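Local coordinates for peruvianin-I (Thevetia peruviana, PDB 6ORM), which is a germin-like protein of the cupin family from plant latex that probably acts as a cysteine peptidase, at residues R88-A93 and A149-Q154. Residues are numbered along the deposited sequence; the frame is centred on the assembly and turned at random.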
# COMPACT_ATOMS: atom_id res chain seq x y z
N ARG A 88 3.18 23.71 -11.84
CA ARG A 88 4.01 22.56 -11.51
C ARG A 88 3.15 21.44 -10.95
O ARG A 88 2.02 21.65 -10.49
CB ARG A 88 5.11 22.94 -10.50
CG ARG A 88 6.22 23.79 -11.11
CD ARG A 88 7.36 24.04 -10.14
NE ARG A 88 8.22 25.13 -10.60
CZ ARG A 88 9.51 24.98 -10.91
NH1 ARG A 88 10.09 23.80 -10.78
NH2 ARG A 88 10.21 26.02 -11.33
N THR A 89 3.70 20.23 -10.99
CA THR A 89 3.11 19.06 -10.35
C THR A 89 4.15 18.36 -9.48
O THR A 89 5.35 18.46 -9.73
CB THR A 89 2.56 18.05 -11.37
OG1 THR A 89 3.64 17.51 -12.14
CG2 THR A 89 1.53 18.70 -12.29
N ASN A 90 3.66 17.67 -8.46
CA ASN A 90 4.43 16.68 -7.72
C ASN A 90 3.83 15.32 -8.03
O ASN A 90 2.85 14.91 -7.39
CB ASN A 90 4.42 16.96 -6.22
CG ASN A 90 5.04 18.29 -5.87
OD1 ASN A 90 4.36 19.22 -5.43
ND2 ASN A 90 6.35 18.41 -6.07
N PRO A 91 4.36 14.58 -9.01
CA PRO A 91 3.62 13.42 -9.55
C PRO A 91 3.28 12.34 -8.53
O PRO A 91 2.25 11.67 -8.70
CB PRO A 91 4.57 12.89 -10.63
CG PRO A 91 5.38 14.08 -11.04
CD PRO A 91 5.57 14.88 -9.79
N ARG A 92 4.09 12.12 -7.50
CA ARG A 92 3.93 10.93 -6.67
C ARG A 92 3.71 11.24 -5.19
O ARG A 92 3.98 10.38 -4.34
CB ARG A 92 5.13 10.00 -6.84
CG ARG A 92 5.33 9.53 -8.28
CD ARG A 92 6.53 8.61 -8.43
NE ARG A 92 7.78 9.26 -8.05
CZ ARG A 92 8.55 9.95 -8.89
NH1 ARG A 92 8.19 10.09 -10.16
NH2 ARG A 92 9.67 10.51 -8.45
N ALA A 93 3.22 12.44 -4.85
CA ALA A 93 2.98 12.73 -3.44
C ALA A 93 2.02 13.90 -3.30
O ALA A 93 1.95 14.77 -4.17
CB ALA A 93 4.28 13.03 -2.69
N ALA A 149 7.36 22.80 1.75
CA ALA A 149 6.45 21.77 1.27
C ALA A 149 6.82 20.44 1.92
O ALA A 149 7.93 19.95 1.74
CB ALA A 149 6.51 21.67 -0.25
N SER A 150 5.89 19.89 2.69
CA SER A 150 6.02 18.53 3.21
C SER A 150 5.29 17.58 2.27
O SER A 150 4.12 17.80 1.95
CB SER A 150 5.45 18.43 4.63
OG SER A 150 6.19 19.22 5.55
N LEU A 151 5.99 16.54 1.82
CA LEU A 151 5.43 15.60 0.86
C LEU A 151 5.58 14.17 1.37
O LEU A 151 6.60 13.82 1.97
CB LEU A 151 6.11 15.74 -0.51
CG LEU A 151 6.04 17.15 -1.12
CD1 LEU A 151 7.37 17.88 -0.98
CD2 LEU A 151 5.61 17.09 -2.58
N ASN A 152 4.55 13.35 1.13
CA ASN A 152 4.54 11.97 1.63
C ASN A 152 5.17 11.01 0.62
O ASN A 152 4.58 10.04 0.16
CB ASN A 152 3.12 11.55 1.98
CG ASN A 152 2.17 11.62 0.80
OD1 ASN A 152 2.31 12.46 -0.08
ND2 ASN A 152 1.19 10.72 0.79
N SER A 153 6.42 11.32 0.27
CA SER A 153 7.26 10.40 -0.49
C SER A 153 8.71 10.81 -0.25
O SER A 153 9.01 11.98 -0.05
CB SER A 153 6.94 10.42 -1.98
OG SER A 153 7.83 9.58 -2.70
N GLN A 154 9.60 9.82 -0.28
CA GLN A 154 11.02 10.13 -0.22
C GLN A 154 11.53 10.76 -1.50
O GLN A 154 12.64 11.31 -1.51
CB GLN A 154 11.83 8.87 0.09
CG GLN A 154 11.95 7.91 -1.08
CD GLN A 154 12.79 6.70 -0.76
OE1 GLN A 154 12.49 5.95 0.17
NE2 GLN A 154 13.85 6.50 -1.52
O HOH W 1 7.93 8.30 -5.47
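Methyl CD2 of L151 sits on one face of the flat N90 carboxamide, 3.5 Å straight above CG and 3.8 Å from each of CB, OD1 and ND2; the two side chains cross at about a right angle. In this cupin β-barrel, the type I turn N90–A93, just past strand 87-89, packs against the end of strand 145-151 and the inverse gamma turn centred on N152. The other flat group, the guanidinium of R92, takes a water in plane at its edge, where NE donates to it over 2.8 Å. That water in turn donates to S153 OG, making a bridge between the segments, which share no direct hydrogen bond. ND2 of N90 is held by G157 O and R92 NH2 by N155 O, while R92 NH1 forms a salt bridge with D9 of a neighbouring subunit. S153 OG is also hydrogen-bonded to D3 OD1. A93 carries much of the rest, its CB lying 3.9 Å from L151 CB and 3.8 Å from S153 CB. N152 has CG between the backbone N and the carbonyl carbon (chi1 60°), and its OD1, weakly hydrogen-bonded to S94 N, closes to 3.3 Å from A93 CB.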